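Local coordinates for protein lipocalin AI-4 (Rhodnius prolixus, PDB 5H9N) that binds the cysteinyl leukotriene C4 inside a lipocalin barrel, probably as a salivary scavenger of this mediator during blood feeding, at residues F26-T34 with C45-L54; V72-F81 with F91-E99. The protein carries 1 engineered substitution. All blocks are in the same frame, centred on the assembly; numbering follows the deposited sequence.

Contact 1: residues F26-T34 with C45-L54; sequences FFTGDWYLT and CEKYQTGSNL. With LTX ((5~{S},6~{R},7~{E},9~{E},11~{Z},14~{Z})-6-[(2~{R})-2-[[(4~{S})-4-azanyl-5-oxidanyl-5-oxidanylidene-pentanoyl]amino]-3-( 2-hydroxy-2-oxoethylamino)-3-oxidanylidene-propyl]sulfanyl-5-oxidanyl-icosa-7,9,11,14-tetraenoic acid), chain B.
Y32 and K47 face each other as a non-hydrogen-bonded pair on the side of the sheet turned from the ligand, and their side chains run alongside one another in the same direction. CG of K47 lies over one face of the Y32 ring, 4.2 Å from its centroid, in a CH-pi contact, with CD beside the hydroxyl end, while SG of C45 meets the edge of that ring. Farther along, D30 OD2 remains 4.3 Å from K47 NZ, an attraction of opposite charges short of a salt bridge.

W31 and Y48 occupy the other side, where both reach the fatty tail of leukotriene C4; its terminal C20 lies 3.8 Å from W31 CD1. The indole is held by NE1, which donates to F26 O at 3.0 Å and almost straight (173°), the acceptor lying in the ring plane. Y48 OH donates to E46 OE1 on the syn side but tilted 32° from the carboxylate plane, and is also hydrogen-bonded to R110 of strand 105-112; L33 CD2 packs against the same carboxylate oxygen. At the far end G29 O is gripped twice by T50, through N and through OG1 (2.8 Å), the hydroxyl being set between backbone N and carbonyl carbon (chi1 68°). L54 CD2 lies over one face of the F27 ring, 3.7 Å from its centroid, in a CH-pi contact, and CD2 of F26 lies over the opposite face.

The strands form an antiparallel hairpin: F58 of strand 55-60 stacks on Y48, F126 of strand 120-127 touches W31 and L33, and the C45–C155 disulfide ties the hairpin to the C-terminal tail.

Contact 2: residues V72-F81 with F91-E99; sequences VSGNQGFYSF and FTSYMAVVE. With LTX ((5~{S},6~{R},7~{E},9~{E},11~{Z},14~{Z})-6-[(2~{R})-2-[[(4~{S})-4-azanyl-5-oxidanyl-5-oxidanylidene-pentanoyl]amino]-3-( 2-hydroxy-2-oxoethylamino)-3-oxidanylidene-propyl]sulfanyl-5-oxidanyl-icosa-7,9,11,14-tetraenoic acid), chain B.
Strands 78-85 and 90-100 form an antiparallel hairpin in the wall of the lipocalin barrel, with one face lining the leukotriene pocket. Y79 pairs with M95 and F81 with S93, each through two backbone hydrogen bonds; that from F81 N to S93 O measures 2.7 Å.

On the pocket side, M95 CG sits between its backbone N and carbonyl carbon (chi1 58°), and bends in the chain beyond it bring SD to F81. The sulfur meets CE2 of the F81 ring obliquely, at 3.6 Å, in a Met-aromatic contact, and lies equally near C17 of the ligand. F81 in turn presents a ring face to C16 of the lipid tail. S93 OG approaches ligand C14 to 3.3 Å, beside the tail. Nearer the peptide portion, F91 turns one ring face to the cysteinyl part of the ligand, with CB2 3.6 Å above the ring plane and over its centre.

The other side of the sheet carries a different set of contacts. A96 CB sits over the middle of the F78 ring, 3.6 Å from the centroid and only 4° off the normal, a CH-pi contact. S80 CB packs obliquely against the Y94 ring near CE2, while V72 CG2 comes to the edge of that ring. A water joins S80 OG to Y94 OH, and another links G77 O with V97 N.

Neighbouring strands flank the pair: S80 hydrogen-bonds through its backbone to S70 of strand 63-71, whereas Y94 and A96 bond likewise to C111 and Y109 of strand 105-112.

Overall arrangement
From the N terminus, the chain passes the short helix 23-26 and enters contact 1, which pairs strands 30-36 and 46-51 and closes a loop, leaving ten residues between segments 26-34 and 45-54. It then runs through strands 55-60 and 63-71 to contact 2, where nine residues separate segments 72-81 and 91-99. The two hairpins follow in series, neither enclosing nor crossing the other, and belong to one curled antiparallel sheet. Their centres lie about 15 Å apart, yet they meet directly: F27 touches Y79 and F81, F26 reaches V97, and L54 O approaches F81 CE1 to 3.4 Å. Leukotriene C4 contacts both, so the two hairpins share the walls of its pocket.

Contact 1: residues F26-T34 with C45-L54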
loop_
_atom_site.group_PDB
_atom_site.type_symbol
_atom_site.label_atom_id
_atom_site.label_comp_id
_atom_site.label_asym_id
_atom_site.label_seq_id
_atom_site.Cartn_x
_atom_site.Cartn_y
_atom_site.Cartn_z
ATOM N N PHE A 26 -7.128 -10.687 -0.326
ATOM C CA PHE A 26 -6.316 -9.578 0.148
ATOM C C PHE A 26 -7.148 -8.530 0.892
ATOM O O PHE A 26 -6.757 -8.061 1.962
ATOM C CB PHE A 26 -5.568 -8.899 -0.998
ATOM C CG PHE A 26 -4.783 -7.709 -0.535
ATOM C CD1 PHE A 26 -3.590 -7.887 0.149
ATOM C CD2 PHE A 26 -5.255 -6.412 -0.722
ATOM C CE1 PHE A 26 -2.884 -6.810 0.623
ATOM C CE2 PHE A 26 -4.542 -5.325 -0.250
ATOM C CZ PHE A 26 -3.356 -5.528 0.417
ATOM N N PHE A 27 -8.278 -8.145 0.313
ATOM C CA PHE A 27 -9.100 -7.086 0.890
ATOM C C PHE A 27 -10.068 -7.636 1.927
ATOM O O PHE A 27 -11.284 -7.451 1.833
ATOM C CB PHE A 27 -9.852 -6.333 -0.212
ATOM C CG PHE A 27 -8.954 -5.539 -1.120
ATOM C CD1 PHE A 27 -8.363 -4.364 -0.678
ATOM C CD2 PHE A 27 -8.689 -5.970 -2.411
ATOM C CE1 PHE A 27 -7.536 -3.632 -1.510
ATOM C CE2 PHE A 27 -7.866 -5.242 -3.250
ATOM C CZ PHE A 27 -7.286 -4.073 -2.802
ATOM N N THR A 28 -9.515 -8.338 2.908
ATOM C CA THR A 28 -10.281 -8.832 4.040
ATOM C C THR A 28 -9.396 -8.736 5.274
ATOM O O THR A 28 -8.174 -8.856 5.170
ATOM C CB THR A 28 -10.765 -10.278 3.819
ATOM O OG1 THR A 28 -11.686 -10.640 4.854
ATOM C CG2 THR A 28 -9.597 -11.251 3.819
ATOM N N GLY A 29 -10.004 -8.479 6.424
ATOM C CA GLY A 29 -9.258 -8.379 7.669
ATOM C C GLY A 29 -8.456 -7.098 7.828
ATOM O O GLY A 29 -8.694 -6.105 7.143
ATOM N N ASP A 30 -7.512 -7.126 8.765
ATOM C CA ASP A 30 -6.641 -5.995 9.083
ATOM C C ASP A 30 -5.244 -6.220 8.551
ATOM O O ASP A 30 -4.742 -7.348 8.569
ATOM C CB ASP A 30 -6.549 -5.787 10.594
ATOM C CG ASP A 30 -7.852 -5.344 11.213
ATOM O OD1 ASP A 30 -8.683 -4.770 10.491
ATOM O OD2 ASP A 30 -8.037 -5.558 12.431
ATOM N N TRP A 31 -4.614 -5.136 8.121
ATOM C CA TRP A 31 -3.220 -5.157 7.700
ATOM C C TRP A 31 -2.463 -4.048 8.447
ATOM O O TRP A 31 -2.884 -2.892 8.384
ATOM C CB TRP A 31 -3.095 -4.911 6.203
ATOM C CG TRP A 31 -3.460 -6.047 5.287
ATOM C CD1 TRP A 31 -4.587 -6.158 4.526
ATOM C CD2 TRP A 31 -2.668 -7.206 5.009
ATOM N NE1 TRP A 31 -4.547 -7.319 3.784
ATOM C CE2 TRP A 31 -3.376 -7.978 4.064
ATOM C CE3 TRP A 31 -1.421 -7.658 5.464
ATOM C CZ2 TRP A 31 -2.883 -9.187 3.575
ATOM C CZ3 TRP A 31 -0.937 -8.850 4.978
ATOM C CH2 TRP A 31 -1.654 -9.596 4.033
ATOM N N TYR A 32 -1.340 -4.369 9.092
ATOM C CA TYR A 32 -0.498 -3.368 9.751
ATOM C C TYR A 32 0.617 -2.960 8.817
ATOM O O TYR A 32 1.290 -3.814 8.240
ATOM C CB TYR A 32 0.087 -3.921 11.058
ATOM C CG TYR A 32 -0.963 -4.248 12.083
ATOM C CD1 TYR A 32 -1.614 -5.474 12.059
ATOM C CD2 TYR A 32 -1.325 -3.325 13.060
ATOM C CE1 TYR A 32 -2.598 -5.781 12.982
ATOM C CE2 TYR A 32 -2.305 -3.626 13.995
ATOM C CZ TYR A 32 -2.932 -4.852 13.941
ATOM O OH TYR A 32 -3.914 -5.178 14.852
ATOM N N LEU A 33 0.834 -1.654 8.680
ATOM C CA LEU A 33 1.920 -1.151 7.862
ATOM C C LEU A 33 3.195 -1.155 8.709
ATOM O O LEU A 33 3.413 -0.253 9.527
ATOM C CB LEU A 33 1.577 0.253 7.344
ATOM C CG LEU A 33 2.646 0.967 6.514
ATOM C CD1 LEU A 33 3.225 0.055 5.451
ATOM C CD2 LEU A 33 2.079 2.245 5.882
ATOM N N THR A 34 4.025 -2.175 8.568
ATOM C CA THR A 34 5.149 -2.331 9.490
ATOM C C THR A 34 6.475 -1.765 8.975
ATOM O O THR A 34 7.336 -1.434 9.769
ATOM C CB THR A 34 5.347 -3.814 9.866
ATOM O OG1 THR A 34 5.585 -4.597 8.690
ATOM C CG2 THR A 34 4.132 -4.372 10.557
ATOM N N CYS A 45 2.168 3.395 13.877
ATOM C CA CYS A 45 1.613 2.102 13.505
ATOM C C CYS A 45 0.227 2.275 12.917
ATOM O O CYS A 45 -0.768 2.418 13.645
ATOM C CB CYS A 45 1.560 1.157 14.704
ATOM S SG CYS A 45 1.078 -0.495 14.212
ATOM N N GLU A 46 0.164 2.261 11.596
ATOM C CA GLU A 46 -1.106 2.350 10.888
ATOM C C GLU A 46 -1.718 0.976 10.694
ATOM O O GLU A 46 -1.092 0.089 10.111
ATOM C CB GLU A 46 -0.914 3.026 9.527
ATOM C CG GLU A 46 -0.507 4.479 9.617
ATOM C CD GLU A 46 -0.476 5.180 8.266
ATOM O OE1 GLU A 46 -0.399 4.504 7.218
ATOM O OE2 GLU A 46 -0.528 6.424 8.278
ATOM N N LYS A 47 -2.936 0.815 11.197
ATOM C CA LYS A 47 -3.735 -0.387 11.000
ATOM C C LYS A 47 -4.765 -0.107 9.922
ATOM O O LYS A 47 -5.642 0.740 10.106
ATOM C CB LYS A 47 -4.431 -0.813 12.293
ATOM C CG LYS A 47 -5.259 -2.086 12.130
ATOM C CD LYS A 47 -5.959 -2.487 13.424
ATOM C CE LYS A 47 -7.070 -1.509 13.781
ATOM N NZ LYS A 47 -7.906 -2.004 14.911
ATOM N N TYR A 48 -4.652 -0.808 8.798
ATOM C CA TYR A 48 -5.583 -0.676 7.681
ATOM C C TYR A 48 -6.694 -1.704 7.836
ATOM O O TYR A 48 -6.452 -2.914 7.794
ATOM C CB TYR A 48 -4.848 -0.844 6.345
ATOM C CG TYR A 48 -3.999 0.344 5.984
ATOM C CD1 TYR A 48 -2.847 0.640 6.702
ATOM C CD2 TYR A 48 -4.354 1.188 4.933
ATOM C CE1 TYR A 48 -2.062 1.749 6.373
ATOM C CE2 TYR A 48 -3.582 2.285 4.603
ATOM C CZ TYR A 48 -2.447 2.570 5.328
ATOM O OH TYR A 48 -1.690 3.663 4.992
ATOM N N GLN A 49 -7.912 -1.207 8.014
ATOM C CA GLN A 49 -9.086 -2.045 8.178
ATOM C C GLN A 49 -9.796 -2.137 6.847
ATOM O O GLN A 49 -10.074 -1.111 6.230
ATOM C CB GLN A 49 -9.995 -1.455 9.240
ATOM C CG GLN A 49 -9.299 -1.331 10.582
ATOM C CD GLN A 49 -10.135 -0.637 11.628
ATOM O OE1 GLN A 49 -9.708 0.349 12.227
ATOM N NE2 GLN A 49 -11.327 -1.149 11.859
ATOM N N THR A 50 -10.095 -3.353 6.405
ATOM C CA THR A 50 -10.756 -3.535 5.118
ATOM C C THR A 50 -12.205 -3.951 5.289
ATOM O O THR A 50 -12.572 -4.591 6.279
ATOM C CB THR A 50 -10.062 -4.600 4.233
ATOM O OG1 THR A 50 -10.235 -5.896 4.819
ATOM C CG2 THR A 50 -8.573 -4.297 4.035
ATOM N N GLY A 51 -13.017 -3.599 4.299
ATOM C CA GLY A 51 -14.403 -4.034 4.242
ATOM C C GLY A 51 -14.766 -4.380 2.813
ATOM O O GLY A 51 -13.913 -4.328 1.921
ATOM N N SER A 52 -16.029 -4.722 2.592
ATOM C CA SER A 52 -16.512 -5.071 1.258
ATOM C C SER A 52 -16.334 -3.938 0.270
ATOM O O SER A 52 -16.258 -2.772 0.664
ATOM C CB SER A 52 -17.994 -5.431 1.294
ATOM O OG SER A 52 -18.276 -6.408 2.270
ATOM N N ASN A 53 -16.287 -4.296 -1.009
ATOM C CA ASN A 53 -16.280 -3.331 -2.094
ATOM C C ASN A 53 -15.144 -2.337 -2.006
ATOM O O ASN A 53 -15.330 -1.146 -2.279
ATOM C CB ASN A 53 -17.615 -2.589 -2.144
ATOM C CG ASN A 53 -18.781 -3.521 -2.367
ATOM O OD1 ASN A 53 -18.690 -4.465 -3.152
ATOM N ND2 ASN A 53 -19.884 -3.270 -1.669
ATOM N N LEU A 54 -13.976 -2.838 -1.618
ATOM C CA LEU A 54 -12.745 -2.054 -1.632
ATOM C C LEU A 54 -12.830 -0.814 -0.754
ATOM O O LEU A 54 -12.275 0.233 -1.085
ATOM C CB LEU A 54 -12.393 -1.652 -3.069
ATOM C CG LEU A 54 -12.300 -2.808 -4.065
ATOM C CD1 LEU A 54 -12.140 -2.292 -5.500
ATOM C CD2 LEU A 54 -11.178 -3.763 -3.686
HETATM O O2 LTX B . 3.028 6.357 -0.393
HETATM C C1 LTX B . 3.817 6.837 0.455
HETATM O O1 LTX B . 4.060 6.272 1.549
HETATM C C2 LTX B . 4.514 8.138 0.134
HETATM C C3 LTX B . 3.904 9.259 0.970
HETATM C C4 LTX B . 2.378 9.179 0.945
HETATM C C5 LTX B . 1.761 10.436 1.543
HETATM O O3 LTX B . 1.963 10.468 2.963
HETATM C C6 LTX B . 0.269 10.535 1.240
HETATM C C7 LTX B . -0.505 9.395 1.888
HETATM C C8 LTX B . -1.146 8.456 1.170
HETATM C C9 LTX B . -1.897 7.389 1.850
HETATM C C10 LTX B . -2.745 6.556 1.229
HETATM C C11 LTX B . -3.462 5.530 1.995
HETATM C C12 LTX B . -4.313 4.614 1.516
HETATM C C13 LTX B . -4.708 4.458 0.058
HETATM C C14 LTX B . -3.652 3.712 -0.732
HETATM C C15 LTX B . -3.473 2.397 -0.672
HETATM C C16 LTX B . -4.330 1.503 0.194
HETATM C C17 LTX B . -3.490 0.355 0.746
HETATM C C18 LTX B . -4.393 -0.657 1.439
HETATM C C19 LTX B . -3.601 -1.660 2.264
HETATM C C20 LTX B . -4.523 -2.675 2.911
HETATM O O32 LTX B . -2.971 10.185 6.846
HETATM C C21 LTX B . -2.659 10.571 5.704
HETATM O O31 LTX B . -1.744 10.055 5.029
HETATM C CA3 LTX B . -3.426 11.725 5.114
HETATM N N3 LTX B . -2.958 12.004 3.765
HETATM C C22 LTX B . -3.238 13.125 3.108
HETATM O O33 LTX B . -3.913 14.004 3.614
HETATM C CA2 LTX B . -2.715 13.314 1.711
HETATM C CB2 LTX B . -1.913 12.112 1.211
HETATM S SG2 LTX B . -0.265 12.123 1.832
HETATM N N2 LTX B . -1.957 14.544 1.617
HETATM C CD1 LTX B . -2.184 15.427 0.654
HETATM O OE1 LTX B . -2.743 15.143 -0.396
HETATM C CG1 LTX B . -1.681 16.819 0.954
HETATM C CB1 LTX B . -1.673 17.688 -0.295
HETATM C CA1 LTX B . -0.718 18.863 -0.096
HETATM N N1 LTX B . 0.581 18.362 0.397
HETATM C C23 LTX B . -1.277 19.839 0.895
HETATM O O11 LTX B . -0.587 20.127 1.899
HETATM O O12 LTX B . -2.404 20.331 0.675
HETATM O O HOH W 1 -12.501 -7.527 6.325
HETATM O O HOH W 2 2.651 2.246 10.211
#

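Contact 2: residues V72-F81 with F91-E99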
loop_
_atom_site.group_PDB
_atom_site.type_symbol
_atom_site.label_atom_id
_atom_site.label_comp_id
_atom_site.label_asym_id
_atom_site.label_seq_id
_atom_site.Cartn_x
_atom_site.Cartn_y
_atom_site.Cartn_z
ATOM N N VAL A 72 -8.122 0.255 -11.730
ATOM C CA VAL A 72 -7.672 1.186 -12.750
ATOM C C VAL A 72 -7.691 0.450 -14.079
ATOM O O VAL A 72 -6.940 -0.516 -14.273
ATOM C CB VAL A 72 -6.263 1.718 -12.456
ATOM C CG1 VAL A 72 -5.817 2.663 -13.538
ATOM C CG2 VAL A 72 -6.227 2.418 -11.099
ATOM N N SER A 73 -8.558 0.897 -14.978
ATOM C CA SER A 73 -8.804 0.210 -16.235
ATOM C C SER A 73 -7.544 -0.101 -17.057
ATOM O O SER A 73 -7.411 -1.186 -17.624
ATOM C CB SER A 73 -9.775 1.044 -17.070
ATOM O OG SER A 73 -10.001 0.445 -18.333
ATOM N N GLY A 74 -6.620 0.847 -17.118
ATOM C CA GLY A 74 -5.488 0.729 -18.021
ATOM C C GLY A 74 -4.246 0.082 -17.446
ATOM O O GLY A 74 -3.303 -0.155 -18.185
ATOM N N ASN A 75 -4.237 -0.187 -16.140
ATOM C CA ASN A 75 -3.051 -0.712 -15.459
ATOM C C ASN A 75 -3.398 -1.918 -14.610
ATOM O O ASN A 75 -3.911 -1.783 -13.488
ATOM C CB ASN A 75 -2.389 0.348 -14.563
ATOM C CG ASN A 75 -1.931 1.569 -15.333
ATOM O OD1 ASN A 75 -2.575 2.624 -15.287
ATOM N ND2 ASN A 75 -0.811 1.443 -16.045
ATOM N N GLN A 76 -3.135 -3.097 -15.156
ATOM C CA GLN A 76 -3.437 -4.348 -14.478
ATOM C C GLN A 76 -2.820 -4.406 -13.088
ATOM O O GLN A 76 -1.636 -4.113 -12.910
ATOM C CB GLN A 76 -2.943 -5.511 -15.330
ATOM C CG GLN A 76 -3.347 -6.877 -14.848
ATOM C CD GLN A 76 -2.821 -7.966 -15.758
ATOM O OE1 GLN A 76 -3.394 -8.238 -16.813
ATOM N NE2 GLN A 76 -1.712 -8.585 -15.366
ATOM N N GLY A 77 -3.647 -4.751 -12.106
ATOM C CA GLY A 77 -3.190 -4.873 -10.733
ATOM C C GLY A 77 -3.347 -3.618 -9.905
ATOM O O GLY A 77 -3.264 -3.678 -8.675
ATOM N N PHE A 78 -3.579 -2.488 -10.554
ATOM C CA PHE A 78 -3.666 -1.223 -9.823
ATOM C C PHE A 78 -5.080 -0.874 -9.387
ATOM O O PHE A 78 -6.079 -1.172 -10.067
ATOM C CB PHE A 78 -3.091 -0.074 -10.657
ATOM C CG PHE A 78 -1.605 0.091 -10.491
ATOM C CD1 PHE A 78 -0.727 -0.642 -11.264
ATOM C CD2 PHE A 78 -1.084 0.968 -9.541
ATOM C CE1 PHE A 78 0.651 -0.496 -11.096
ATOM C CE2 PHE A 78 0.265 1.101 -9.375
ATOM C CZ PHE A 78 1.133 0.384 -10.152
ATOM N N TYR A 79 -5.124 -0.209 -8.237
ATOM C CA TYR A 79 -6.340 0.305 -7.637
ATOM C C TYR A 79 -6.188 1.792 -7.402
ATOM O O TYR A 79 -5.095 2.269 -7.086
ATOM C CB TYR A 79 -6.631 -0.409 -6.313
ATOM C CG TYR A 79 -7.002 -1.854 -6.512
ATOM C CD1 TYR A 79 -6.022 -2.822 -6.670
ATOM C CD2 TYR A 79 -8.330 -2.243 -6.603
ATOM C CE1 TYR A 79 -6.357 -4.140 -6.885
ATOM C CE2 TYR A 79 -8.675 -3.556 -6.808
ATOM C CZ TYR A 79 -7.692 -4.500 -6.942
ATOM O OH TYR A 79 -8.034 -5.812 -7.160
ATOM N N SER A 80 -7.290 2.522 -7.540
ATOM C CA SER A 80 -7.370 3.931 -7.184
ATOM C C SER A 80 -8.232 4.059 -5.943
ATOM O O SER A 80 -9.350 3.537 -5.908
ATOM C CB SER A 80 -7.965 4.748 -8.329
ATOM O OG SER A 80 -8.201 6.089 -7.950
ATOM N N PHE A 81 -7.719 4.746 -4.931
ATOM C CA PHE A 81 -8.472 4.992 -3.711
ATOM C C PHE A 81 -8.753 6.467 -3.545
ATOM O O PHE A 81 -7.833 7.295 -3.577
ATOM C CB PHE A 81 -7.715 4.443 -2.502
ATOM C CG PHE A 81 -7.800 2.959 -2.381
ATOM C CD1 PHE A 81 -8.848 2.371 -1.708
ATOM C CD2 PHE A 81 -6.860 2.139 -2.991
ATOM C CE1 PHE A 81 -8.956 0.989 -1.619
ATOM C CE2 PHE A 81 -6.958 0.751 -2.886
ATOM C CZ PHE A 81 -8.016 0.184 -2.211
ATOM N N PHE A 91 -7.925 13.157 -0.927
ATOM C CA PHE A 91 -6.854 12.870 -1.861
ATOM C C PHE A 91 -7.129 11.567 -2.594
ATOM O O PHE A 91 -7.997 10.789 -2.201
ATOM C CB PHE A 91 -5.500 12.819 -1.134
ATOM C CG PHE A 91 -5.395 11.730 -0.091
ATOM C CD1 PHE A 91 -5.828 11.944 1.208
ATOM C CD2 PHE A 91 -4.828 10.506 -0.406
ATOM C CE1 PHE A 91 -5.712 10.952 2.165
ATOM C CE2 PHE A 91 -4.715 9.512 0.541
ATOM C CZ PHE A 91 -5.158 9.735 1.834
ATOM N N THR A 92 -6.381 11.344 -3.668
ATOM C CA THR A 92 -6.479 10.116 -4.447
ATOM C C THR A 92 -5.126 9.434 -4.414
ATOM O O THR A 92 -4.102 10.075 -4.647
ATOM C CB THR A 92 -6.885 10.391 -5.894
ATOM O OG1 THR A 92 -8.074 11.184 -5.910
ATOM C CG2 THR A 92 -7.128 9.087 -6.659
ATOM N N SER A 93 -5.121 8.149 -4.086
ATOM C CA SER A 93 -3.897 7.362 -3.985
ATOM C C SER A 93 -4.014 6.082 -4.808
ATOM O O SER A 93 -5.090 5.487 -4.866
ATOM C CB SER A 93 -3.623 7.025 -2.526
ATOM O OG SER A 93 -2.443 6.259 -2.379
ATOM N N TYR A 94 -2.925 5.664 -5.440
ATOM C CA TYR A 94 -2.914 4.471 -6.294
ATOM C C TYR A 94 -2.026 3.406 -5.689
ATOM O O TYR A 94 -1.001 3.718 -5.079
ATOM C CB TYR A 94 -2.428 4.821 -7.708
ATOM C CG TYR A 94 -3.309 5.844 -8.378
ATOM C CD1 TYR A 94 -3.194 7.201 -8.069
ATOM C CD2 TYR A 94 -4.288 5.458 -9.281
ATOM C CE1 TYR A 94 -4.027 8.141 -8.652
ATOM C CE2 TYR A 94 -5.111 6.391 -9.873
ATOM C CZ TYR A 94 -4.973 7.728 -9.551
ATOM O OH TYR A 94 -5.793 8.658 -10.140
ATOM N N MET A 95 -2.388 2.146 -5.875
ATOM C CA MET A 95 -1.589 1.070 -5.331
ATOM C C MET A 95 -1.704 -0.205 -6.139
ATOM O O MET A 95 -2.696 -0.433 -6.835
ATOM C CB MET A 95 -1.997 0.811 -3.884
ATOM C CG MET A 95 -3.465 0.470 -3.766
ATOM S SD MET A 95 -3.749 -0.860 -2.636
ATOM C CE MET A 95 -2.840 -1.936 -3.670
ATOM N N ALA A 96 -0.690 -1.055 -6.017
ATOM C CA ALA A 96 -0.736 -2.400 -6.573
ATOM C C ALA A 96 -0.105 -3.344 -5.567
ATOM O O ALA A 96 0.869 -2.976 -4.899
ATOM C CB ALA A 96 -0.001 -2.465 -7.898
ATOM N N VAL A 97 -0.642 -4.552 -5.449
ATOM C CA VAL A 97 -0.044 -5.575 -4.596
ATOM C C VAL A 97 1.026 -6.305 -5.406
ATOM O O VAL A 97 0.728 -7.028 -6.355
ATOM C CB VAL A 97 -1.091 -6.564 -4.072
ATOM C CG1 VAL A 97 -0.432 -7.611 -3.181
ATOM C CG2 VAL A 97 -2.164 -5.822 -3.300
ATOM N N VAL A 98 2.284 -6.108 -5.046
ATOM C CA VAL A 98 3.390 -6.702 -5.771
ATOM C C VAL A 98 3.509 -8.193 -5.475
ATOM O O VAL A 98 3.675 -8.997 -6.385
ATOM C CB VAL A 98 4.706 -5.973 -5.431
ATOM C CG1 VAL A 98 5.870 -6.601 -6.162
ATOM C CG2 VAL A 98 4.586 -4.483 -5.777
ATOM N N GLU A 99 3.418 -8.551 -4.202
ATOM C CA GLU A 99 3.539 -9.938 -3.772
ATOM C C GLU A 99 2.815 -10.091 -2.451
ATOM O O GLU A 99 2.968 -9.230 -1.584
ATOM C CB GLU A 99 5.009 -10.333 -3.603
ATOM C CG GLU A 99 5.778 -10.631 -4.862
ATOM C CD GLU A 99 5.716 -12.094 -5.238
ATOM O OE1 GLU A 99 6.703 -12.813 -4.976
ATOM O OE2 GLU A 99 4.680 -12.524 -5.783
HETATM O O2 LTX B . 3.028 6.357 -0.393
HETATM C C1 LTX B . 3.817 6.837 0.455
HETATM O O1 LTX B . 4.060 6.272 1.549
HETATM C C2 LTX B . 4.514 8.138 0.134
HETATM C C3 LTX B . 3.904 9.259 0.970
HETATM C C4 LTX B . 2.378 9.179 0.945
HETATM C C5 LTX B . 1.761 10.436 1.543
HETATM O O3 LTX B . 1.963 10.468 2.963
HETATM C C6 LTX B . 0.269 10.535 1.240
HETATM C C7 LTX B . -0.505 9.395 1.888
HETATM C C8 LTX B . -1.146 8.456 1.170
HETATM C C9 LTX B . -1.897 7.389 1.850
HETATM C C10 LTX B . -2.745 6.556 1.229
HETATM C C11 LTX B . -3.462 5.530 1.995
HETATM C C12 LTX B . -4.313 4.614 1.516
HETATM C C13 LTX B . -4.708 4.458 0.058
HETATM C C14 LTX B . -3.652 3.712 -0.732
HETATM C C15 LTX B . -3.473 2.397 -0.672
HETATM C C16 LTX B . -4.330 1.503 0.194
HETATM C C17 LTX B . -3.490 0.355 0.746
HETATM C C18 LTX B . -4.393 -0.657 1.439
HETATM C C19 LTX B . -3.601 -1.660 2.264
HETATM C C20 LTX B . -4.523 -2.675 2.911
HETATM O O32 LTX B . -2.971 10.185 6.846
HETATM C C21 LTX B . -2.659 10.571 5.704
HETATM O O31 LTX B . -1.744 10.055 5.029
HETATM C CA3 LTX B . -3.426 11.725 5.114
HETATM N N3 LTX B . -2.958 12.004 3.765
HETATM C C22 LTX B . -3.238 13.125 3.108
HETATM O O33 LTX B . -3.913 14.004 3.614
HETATM C CA2 LTX B . -2.715 13.314 1.711
HETATM C CB2 LTX B . -1.913 12.112 1.211
HETATM S SG2 LTX B . -0.265 12.123 1.832
HETATM N N2 LTX B . -1.957 14.544 1.617
HETATM C CD1 LTX B . -2.184 15.427 0.654
HETATM O OE1 LTX B . -2.743 15.143 -0.396
HETATM C CG1 LTX B . -1.681 16.819 0.954
HETATM C CB1 LTX B . -1.673 17.688 -0.295
HETATM C CA1 LTX B . -0.718 18.863 -0.096
HETATM N N1 LTX B . 0.581 18.362 0.397
HETATM C C23 LTX B . -1.277 19.839 0.895
HETATM O O11 LTX B . -0.587 20.127 1.899
HETATM O O12 LTX B . -2.404 20.331 0.675
HETATM O O HOH W 3 -3.007 -5.496 -6.778
HETATM O O HOH W 4 -8.324 7.733 -10.159
#